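PDB 1Y63: Lmaj004144AAA protein from Leishmania major, which probably acts as an adenylate kinase and ATPase of the AK6 subfamily, moving phosphate between nucleotides and assisting late maturation of the small ribosomal subunit. Local coordinates for residues Pro19-Thr24 and Leu107-Glu112; Phe75-Met80 and Pro97-His102; Val113-Leu118 and Glu130-Glu135. One frame throughout, in Å; residues are numbered along the deposited sequence. Where two conformers were deposited one is given.

Contact 1: residues Pro19-Thr24 and Leu107-Glu112; sequences PGTGKT and LHTSTE. With MN (manganese (II) ion), chain B; ADP (adenosine-5'-diphosphate), chain Q.
Thr21 packs into the corner made by Leu107 and Thr109. Its CB and CG2 both lie 3.5 Å from Thr109 OG1, and CG2 also meets the carbonyl O of Leu107. Thr21 OG1 faces Leu107 CB, but its hydrogen bond goes to Thr18 O. Next to it, Leu107 CD1 packs on the backbone of Gly22 and Lys23, 3.5 Å from Gly22 C. No hydrogen bond crosses between the two segments, so this tight side is packing alone. Residues Pro19-Thr24 belong to the P-loop (Walker A motif), which curls around the ADP beta-phosphate. Gly20 N donates to ADP O1B. ADP O2B is gripped by three nitrogens: Gly22 N, Lys23 N at 2.8 Å and Lys23 NZ, also at 2.8 Å. Chi4 (-64°) turns NZ back to that oxygen; NZ also bonds Gly17 O. The looser side is hydrated. There Thr24 OG1 binds manganese at 2.1 Å, ADP O3B is a second ligand, and four waters complete six. Two of these waters donate to ADP O1B and O2A. At the other end, Ser110 to Glu112 turn away from the P-loop into helix 111-120, and Thr111 and Glu112 are exposed.

Contact 2: residues Phe75-Met80 and Pro97-His102; sequences FMEPIM and PERWFH. With MN (manganese (II) ion), chain F.
Glu77 meets Arg99 and Trp100 through its carboxylate, the polar part of this contact. Arg99 grips it end-on in a two-pronged salt bridge: NH1 reaches Glu77 OE2 and NH2 reaches Glu77 OE1, each at 2.9 Å. OE2 uses its syn lone pair. The carboxylate and guanidinium planes are 45° apart. OE1 also accepts from Trp100 NE1 at 2.8 Å, and this donor comes from above the carboxylate plane, on the face opposite Arg99 NH2. The Glu77 chain bends at chi2 (75°), which turns CD toward these donors. Arg99 NH1 has a further partner in Glu6 O. The contact joins the last turns of helix 66-80 to the loop that leads into strand 103-108, beside strands 37-41 and 85-89 of the parallel sheet of this P-loop kinase fold. The aromatic contacts centre on the Trp100 ring. Met80 CG makes a CH-pi contact, 3.7 Å from the centroid of the six-membered ring, and Pro97 CG covers the opposite face. The sulfurs of Met76 and Met80 stand obliquely to the same ring as Met-aromatic contacts. Purely apolar contacts fill in the rest. Met76 CB touches Trp100 CH2 at 3.6 Å, and Met80 CE reaches Phe101 CE1 at 3.6 Å.

Contact 3: residues Val113-Leu118 and Glu130-Glu135; sequences VLFERL and ENMEAE. With ADP (adenosine-5'-diphosphate), chain Q.
Met132 lies against Leu114, Phe115 and Leu118 and carries most of this contact. Its SD approaches the backbone of Phe115, 3.6 Å from Phe115 N, and lies 3.9 Å from Leu114 CG. SD also stands at the edge of the Phe115 ring, 5.4 Å from the centroid, in a Met-aromatic contact. Met132 CE touches Phe115 CB at 3.8 Å. A bend at chi3 (-65°) sets CE there. The Met132 side chain runs opposite to those of Leu114 and Leu118, sliding past both. Next to it, Leu118 CD1 meets Asn131 CB at 3.8 Å and Leu114 CD2 meets Glu135 CB at 3.7 Å. No hydrogen bond links the segments. The next shell is polar. The Glu135 carboxylate is held by Thr18 OG1, His108 ND1 and Thr109 N, which would fix the end of a side chain whose CB and CG pack on Leu114. Arg117 lays its guanidinium over the adenine, NH2 3.3 Å from ADP C5, and is held by Gly20 O and Asn158 O. The axes of the two segments run nearly antiparallel (152°) and approach to 10.3 Å. They join helix 111-120, which follows strand 103-108, to helix 125-136, whose first turns lie in the predicted LID.

In the fold
Contacts 1 and 2 are buried, while contact 3 is partly buried and reaches the surface at Phe115. Contacts 1 and 3 are neighbours, with centres about 7 Å apart. They share helix 111-120, both touch ADP, and are joined by hydrogen bonds. Contact 2 lies on the other side of the chain's centre, about 24 Å from contact 1 and 29 Å from contact 3, centre to centre. The chemistry follows place. At the nucleotide, backbone amides, a lysine and manganese serve the phosphates. Between the two helices of contact 3 the packing is apolar, built around a methionine. Contact 2 alone has a salt bridge between its segments.

Contact 1: residues Pro19-Thr24 and Leu107-Glu112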
# COMPACT_ATOMS: atom_id res chain seq x y z
N PRO A 19 6.25 0.45 6.82
CA PRO A 19 6.88 -0.86 6.71
C PRO A 19 6.62 -1.72 7.96
O PRO A 19 6.76 -1.25 9.10
CB PRO A 19 8.36 -0.51 6.56
CG PRO A 19 8.34 0.80 5.84
CD PRO A 19 7.20 1.54 6.46
N GLY A 20 6.21 -2.95 7.71
CA GLY A 20 5.95 -3.95 8.73
C GLY A 20 4.48 -4.03 9.16
O GLY A 20 4.14 -4.94 9.94
N THR A 21 3.61 -3.14 8.69
CA THR A 21 2.19 -3.17 9.06
C THR A 21 1.34 -4.27 8.42
O THR A 21 0.21 -4.53 8.86
CB THR A 21 1.49 -1.80 8.81
OG1 THR A 21 1.71 -1.38 7.45
CG2 THR A 21 2.06 -0.77 9.79
N GLY A 22 1.86 -4.88 7.36
CA GLY A 22 1.20 -6.02 6.72
C GLY A 22 0.71 -5.83 5.32
O GLY A 22 -0.18 -6.57 4.88
N LYS A 23 1.24 -4.83 4.61
CA LYS A 23 0.73 -4.47 3.26
C LYS A 23 0.83 -5.60 2.27
O LYS A 23 -0.15 -5.96 1.60
CB LYS A 23 1.45 -3.24 2.72
CG LYS A 23 1.38 -2.00 3.57
CD LYS A 23 2.19 -0.88 2.95
CE LYS A 23 3.67 -1.15 2.89
NZ LYS A 23 4.25 -1.26 4.27
N THR A 24 2.02 -6.19 2.16
CA THR A 24 2.24 -7.24 1.19
C THR A 24 1.42 -8.48 1.53
O THR A 24 0.81 -9.10 0.63
CB THR A 24 3.75 -7.55 1.08
OG1 THR A 24 4.44 -6.37 0.66
CG2 THR A 24 3.98 -8.70 0.06
N LEU A 107 -2.99 0.65 6.84
CA LEU A 107 -2.80 -0.31 7.90
C LEU A 107 -2.01 0.31 9.05
O LEU A 107 -1.05 1.03 8.84
CB LEU A 107 -2.07 -1.56 7.40
CG LEU A 107 -2.70 -2.26 6.19
CD1 LEU A 107 -1.92 -3.51 5.80
CD2 LEU A 107 -4.11 -2.58 6.50
N HIS A 108 -2.48 0.01 10.27
CA HIS A 108 -1.78 0.33 11.51
C HIS A 108 -1.45 -0.92 12.27
O HIS A 108 -2.12 -1.94 12.14
CB HIS A 108 -2.66 1.24 12.36
CG HIS A 108 -2.67 2.66 11.91
ND1 HIS A 108 -1.53 3.44 11.91
CD2 HIS A 108 -3.67 3.45 11.47
CE1 HIS A 108 -1.84 4.66 11.49
NE2 HIS A 108 -3.13 4.69 11.23
N THR A 109 -0.41 -0.85 13.11
CA THR A 109 -0.02 -1.98 13.92
C THR A 109 0.46 -1.43 15.27
O THR A 109 1.15 -0.40 15.31
CB THR A 109 1.11 -2.78 13.21
OG1 THR A 109 0.65 -3.22 11.92
CG2 THR A 109 1.53 -4.00 13.96
N SER A 110 0.06 -2.08 16.36
CA SER A 110 0.50 -1.67 17.69
C SER A 110 2.02 -1.69 17.77
O SER A 110 2.66 -2.48 17.10
CB SER A 110 -0.09 -2.59 18.76
OG SER A 110 -1.52 -2.56 18.71
N THR A 111 2.59 -0.83 18.60
CA THR A 111 4.05 -0.70 18.60
C THR A 111 4.76 -2.02 18.97
O THR A 111 5.75 -2.40 18.33
CB THR A 111 4.52 0.49 19.49
OG1 THR A 111 5.92 0.36 19.78
CG2 THR A 111 3.79 0.51 20.74
N GLU A 112 4.25 -2.74 19.96
CA GLU A 112 4.84 -4.03 20.33
C GLU A 112 4.85 -5.06 19.19
O GLU A 112 5.86 -5.76 18.96
CB GLU A 112 4.12 -4.65 21.54
CG GLU A 112 4.43 -3.98 22.84
CD GLU A 112 3.35 -4.22 23.88
OE1 GLU A 112 2.92 -5.38 24.03
OE2 GLU A 112 2.93 -3.25 24.54
MN MN B . 5.94 -5.35 1.78
PB ADP Q . 4.81 -4.82 4.87
O1B ADP Q . 6.21 -4.36 5.19
O2B ADP Q . 3.79 -3.78 5.29
O3B ADP Q . 4.62 -5.32 3.43
PA ADP Q . 4.43 -7.63 5.51
O1A ADP Q . 3.16 -8.01 4.76
O2A ADP Q . 5.74 -8.01 4.84
O3A ADP Q . 4.45 -6.08 5.86
O5' ADP Q . 4.39 -8.26 6.98
C5' ADP Q . 5.60 -8.68 7.59
C4' ADP Q . 5.25 -9.88 8.43
O4' ADP Q . 4.27 -9.52 9.39
C3' ADP Q . 4.62 -11.02 7.64
O3' ADP Q . 5.57 -11.85 6.98
C2' ADP Q . 3.88 -11.75 8.73
O2' ADP Q . 4.78 -12.50 9.54
C1' ADP Q . 3.39 -10.63 9.60
N9 ADP Q . 2.02 -10.13 9.37
C8 ADP Q . 1.56 -9.26 8.42
N7 ADP Q . 0.24 -9.00 8.60
C5 ADP Q . -0.14 -9.72 9.71
C6 ADP Q . -1.39 -9.87 10.44
N6 ADP Q . -2.50 -9.21 10.04
N1 ADP Q . -1.37 -10.68 11.52
C2 ADP Q . -0.23 -11.32 11.90
N3 ADP Q . 0.98 -11.24 11.30
C4 ADP Q . 1.04 -10.44 10.20
O HOH W 1 7.38 -5.45 0.10
O HOH W 2 5.14 -3.55 0.95
O HOH W 3 7.48 -4.21 2.95
O HOH W 4 6.76 -7.28 2.46

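Contact 2: residues Phe75-Met80 and Pro97-His102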
# COMPACT_ATOMS: atom_id res chain seq x y z
N PHE A 75 5.78 3.96 -15.71
CA PHE A 75 5.84 2.50 -15.75
C PHE A 75 4.52 1.88 -15.32
O PHE A 75 4.02 0.92 -15.95
CB PHE A 75 6.99 2.01 -14.86
CG PHE A 75 7.26 0.54 -14.96
CD1 PHE A 75 6.53 -0.36 -14.19
CD2 PHE A 75 8.25 0.07 -15.81
CE1 PHE A 75 6.77 -1.73 -14.29
CE2 PHE A 75 8.51 -1.32 -15.91
CZ PHE A 75 7.77 -2.20 -15.15
N MET A 76 3.94 2.42 -14.24
CA MET A 76 2.70 1.88 -13.69
C MET A 76 1.44 2.23 -14.49
O MET A 76 0.50 1.45 -14.54
CB MET A 76 2.53 2.33 -12.24
CG MET A 76 3.51 1.76 -11.27
SD MET A 76 3.27 2.41 -9.62
CE MET A 76 1.67 1.68 -9.19
N GLU A 77 1.44 3.40 -15.14
CA GLU A 77 0.25 3.89 -15.81
C GLU A 77 -0.46 2.85 -16.68
O GLU A 77 -1.65 2.64 -16.51
CB GLU A 77 0.56 5.16 -16.59
CG GLU A 77 -0.60 5.68 -17.44
CD GLU A 77 -1.71 6.35 -16.64
OE1 GLU A 77 -1.46 6.83 -15.51
OE2 GLU A 77 -2.83 6.46 -17.20
N PRO A 78 0.24 2.23 -17.65
CA PRO A 78 -0.48 1.26 -18.49
C PRO A 78 -1.08 0.09 -17.72
O PRO A 78 -2.18 -0.37 -18.08
CB PRO A 78 0.59 0.78 -19.48
CG PRO A 78 1.88 1.08 -18.81
CD PRO A 78 1.65 2.36 -18.09
N ILE A 79 -0.42 -0.36 -16.65
CA ILE A 79 -0.97 -1.43 -15.82
C ILE A 79 -2.25 -0.93 -15.15
O ILE A 79 -3.28 -1.60 -15.13
CB ILE A 79 0.02 -1.90 -14.77
CG1 ILE A 79 1.34 -2.33 -15.43
CG2 ILE A 79 -0.55 -3.06 -14.00
CD1 ILE A 79 2.53 -2.35 -14.47
N MET A 80 -2.19 0.27 -14.60
CA MET A 80 -3.28 0.76 -13.77
C MET A 80 -4.57 1.00 -14.53
O MET A 80 -5.64 0.93 -13.96
CB MET A 80 -2.85 2.01 -13.01
CG MET A 80 -1.70 1.73 -12.05
SD MET A 80 -2.06 0.43 -10.82
CE MET A 80 -3.46 1.14 -9.97
N PRO A 97 -1.62 9.33 -8.75
CA PRO A 97 -2.80 10.11 -9.11
C PRO A 97 -4.06 9.52 -8.51
O PRO A 97 -4.26 8.31 -8.56
CB PRO A 97 -2.83 10.05 -10.63
CG PRO A 97 -2.07 8.91 -11.00
CD PRO A 97 -1.07 8.62 -9.91
N GLU A 98 -4.93 10.38 -8.00
CA GLU A 98 -6.22 9.96 -7.49
C GLU A 98 -7.05 9.25 -8.55
O GLU A 98 -7.85 8.40 -8.21
CB GLU A 98 -6.99 11.14 -6.92
CG GLU A 98 -6.44 11.70 -5.65
CD GLU A 98 -7.33 12.81 -5.10
OE1 GLU A 98 -8.50 12.50 -4.77
OE2 GLU A 98 -6.88 13.97 -5.03
N ARG A 99 -6.84 9.57 -9.82
CA ARG A 99 -7.51 8.92 -10.92
C ARG A 99 -7.44 7.38 -10.86
O ARG A 99 -8.37 6.68 -11.32
CB ARG A 99 -6.88 9.42 -12.23
CG ARG A 99 -7.35 8.73 -13.49
CD ARG A 99 -6.89 9.47 -14.72
NE ARG A 99 -5.46 9.68 -14.71
CZ ARG A 99 -4.56 8.80 -15.13
NH1 ARG A 99 -4.94 7.62 -15.61
NH2 ARG A 99 -3.27 9.08 -15.04
N TRP A 100 -6.32 6.86 -10.37
CA TRP A 100 -6.08 5.40 -10.40
C TRP A 100 -6.92 4.63 -9.42
O TRP A 100 -7.29 3.49 -9.71
CB TRP A 100 -4.63 5.10 -10.08
CG TRP A 100 -3.63 5.40 -11.16
CD1 TRP A 100 -3.86 5.84 -12.43
CD2 TRP A 100 -2.21 5.27 -11.03
NE1 TRP A 100 -2.67 5.98 -13.10
CE2 TRP A 100 -1.65 5.63 -12.27
CE3 TRP A 100 -1.37 4.85 -9.99
CZ2 TRP A 100 -0.29 5.61 -12.48
CZ3 TRP A 100 -0.02 4.82 -10.21
CH2 TRP A 100 0.51 5.20 -11.43
N PHE A 101 -7.22 5.20 -8.25
CA PHE A 101 -7.69 4.39 -7.12
C PHE A 101 -9.14 4.59 -6.72
O PHE A 101 -9.64 5.73 -6.64
CB PHE A 101 -6.77 4.59 -5.89
CG PHE A 101 -5.39 4.02 -6.10
CD1 PHE A 101 -5.23 2.66 -6.28
CD2 PHE A 101 -4.28 4.83 -6.17
CE1 PHE A 101 -4.02 2.11 -6.50
CE2 PHE A 101 -3.03 4.27 -6.39
CZ PHE A 101 -2.90 2.91 -6.53
N HIS A 102 -9.79 3.46 -6.43
CA HIS A 102 -11.17 3.46 -5.94
C HIS A 102 -11.29 3.24 -4.45
O HIS A 102 -12.36 3.44 -3.91
CB HIS A 102 -11.98 2.42 -6.69
CG HIS A 102 -11.84 2.55 -8.15
ND1 HIS A 102 -10.98 1.77 -8.89
CD2 HIS A 102 -12.35 3.46 -9.01
CE1 HIS A 102 -11.01 2.15 -10.15
NE2 HIS A 102 -11.84 3.19 -10.25
MN MN F . -5.03 14.82 -3.94
O HOH W 5 -4.14 14.35 -4.73

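Contact 3: residues Val113-Leu118 and Glu130-Glu135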
# COMPACT_ATOMS: atom_id res chain seq x y z
N VAL A 113 3.74 -5.14 18.47
CA VAL A 113 3.62 -6.09 17.36
C VAL A 113 4.54 -5.67 16.23
O VAL A 113 5.22 -6.48 15.64
CB VAL A 113 2.14 -6.23 16.92
CG1 VAL A 113 2.00 -7.10 15.68
CG2 VAL A 113 1.31 -6.81 18.05
N LEU A 114 4.55 -4.37 15.93
CA LEU A 114 5.37 -3.85 14.83
C LEU A 114 6.85 -4.06 15.08
O LEU A 114 7.61 -4.47 14.18
CB LEU A 114 5.07 -2.38 14.61
CG LEU A 114 5.75 -1.75 13.40
CD1 LEU A 114 5.28 -2.46 12.14
CD2 LEU A 114 5.46 -0.25 13.29
N PHE A 115 7.28 -3.75 16.29
CA PHE A 115 8.69 -3.93 16.64
C PHE A 115 9.15 -5.37 16.40
O PHE A 115 10.24 -5.62 15.88
CB PHE A 115 8.89 -3.54 18.10
CG PHE A 115 10.34 -3.46 18.53
CD1 PHE A 115 11.08 -2.30 18.36
CD2 PHE A 115 10.96 -4.58 19.09
CE1 PHE A 115 12.40 -2.24 18.77
CE2 PHE A 115 12.28 -4.52 19.51
CZ PHE A 115 13.01 -3.35 19.32
N GLU A 116 8.30 -6.33 16.77
CA GLU A 116 8.65 -7.74 16.60
C GLU A 116 8.73 -8.12 15.13
O GLU A 116 9.64 -8.82 14.70
CB GLU A 116 7.67 -8.62 17.38
CG GLU A 116 7.78 -8.43 18.89
CD GLU A 116 6.63 -9.06 19.68
OE1 GLU A 116 5.58 -9.40 19.09
OE2 GLU A 116 6.78 -9.20 20.92
N ARG A 117 7.76 -7.65 14.34
CA ARG A 117 7.78 -7.91 12.91
C ARG A 117 9.04 -7.38 12.25
O ARG A 117 9.63 -8.02 11.39
CB ARG A 117 6.57 -7.28 12.24
CG ARG A 117 5.27 -7.94 12.59
CD ARG A 117 4.13 -7.26 11.89
NE ARG A 117 2.83 -7.81 12.30
CZ ARG A 117 1.66 -7.33 11.87
NH1 ARG A 117 1.62 -6.28 11.04
NH2 ARG A 117 0.53 -7.83 12.33
N LEU A 118 9.42 -6.16 12.60
CA LEU A 118 10.58 -5.54 12.02
C LEU A 118 11.88 -6.24 12.42
O LEU A 118 12.83 -6.28 11.65
CB LEU A 118 10.59 -4.04 12.35
CG LEU A 118 9.47 -3.21 11.71
CD1 LEU A 118 9.48 -1.80 12.33
CD2 LEU A 118 9.60 -3.17 10.19
N GLU A 130 13.43 4.09 13.08
CA GLU A 130 12.83 5.06 12.15
C GLU A 130 11.41 4.68 11.77
O GLU A 130 10.50 5.53 11.75
CB GLU A 130 13.68 5.17 10.90
CG GLU A 130 14.95 5.95 11.06
CD GLU A 130 15.92 5.71 9.92
OE1 GLU A 130 15.46 5.61 8.77
OE2 GLU A 130 17.13 5.60 10.19
N ASN A 131 11.19 3.41 11.48
CA ASN A 131 9.86 2.95 11.14
C ASN A 131 8.92 2.97 12.33
O ASN A 131 7.77 3.32 12.20
CB ASN A 131 9.90 1.56 10.50
CG ASN A 131 10.45 1.58 9.10
OD1 ASN A 131 10.13 2.46 8.30
ND2 ASN A 131 11.20 0.54 8.76
N MET A 132 9.41 2.63 13.52
CA MET A 132 8.58 2.71 14.70
C MET A 132 8.11 4.14 14.96
O MET A 132 6.95 4.36 15.34
CB MET A 132 9.37 2.23 15.92
CG MET A 132 9.77 0.76 15.87
SD MET A 132 8.35 -0.33 15.96
CE MET A 132 7.77 0.02 17.59
N GLU A 133 9.02 5.10 14.79
CA GLU A 133 8.68 6.51 14.99
C GLU A 133 7.67 6.95 13.92
O GLU A 133 6.71 7.66 14.23
CB GLU A 133 9.96 7.35 14.94
CG GLU A 133 9.76 8.85 15.09
CD GLU A 133 9.18 9.26 16.42
OE1 GLU A 133 8.94 8.40 17.30
OE2 GLU A 133 8.97 10.48 16.57
N ALA A 134 7.86 6.50 12.68
CA ALA A 134 6.92 6.87 11.59
C ALA A 134 5.50 6.39 11.90
O ALA A 134 4.51 7.08 11.63
CB ALA A 134 7.38 6.34 10.27
N GLU A 135 5.39 5.21 12.49
CA GLU A 135 4.08 4.67 12.85
C GLU A 135 3.45 5.47 13.99
O GLU A 135 2.28 5.84 13.92
CB GLU A 135 4.18 3.18 13.18
CG GLU A 135 2.88 2.51 13.62
CD GLU A 135 1.81 2.41 12.55
OE1 GLU A 135 2.10 2.65 11.36
OE2 GLU A 135 0.63 2.10 12.93
PB ADP Q . 4.81 -4.82 4.87
O1B ADP Q . 6.21 -4.36 5.19
O2B ADP Q . 3.79 -3.78 5.29
O3B ADP Q . 4.62 -5.32 3.43
PA ADP Q . 4.43 -7.63 5.51
O1A ADP Q . 3.16 -8.01 4.76
O2A ADP Q . 5.74 -8.01 4.84
O3A ADP Q . 4.45 -6.08 5.86
O5' ADP Q . 4.39 -8.26 6.98
C5' ADP Q . 5.60 -8.68 7.59
C4' ADP Q . 5.25 -9.88 8.43
O4' ADP Q . 4.27 -9.52 9.39
C3' ADP Q . 4.62 -11.02 7.64
O3' ADP Q . 5.57 -11.85 6.98
C2' ADP Q . 3.88 -11.75 8.73
O2' ADP Q . 4.78 -12.50 9.54
C1' ADP Q . 3.39 -10.63 9.60
N9 ADP Q . 2.02 -10.13 9.37
C8 ADP Q . 1.56 -9.26 8.42
N7 ADP Q . 0.24 -9.00 8.60
C5 ADP Q . -0.14 -9.72 9.71
C6 ADP Q . -1.39 -9.87 10.44
N6 ADP Q . -2.50 -9.21 10.04
N1 ADP Q . -1.37 -10.68 11.52
C2 ADP Q . -0.23 -11.32 11.90
N3 ADP Q . 0.98 -11.24 11.30
C4 ADP Q . 1.04 -10.44 10.20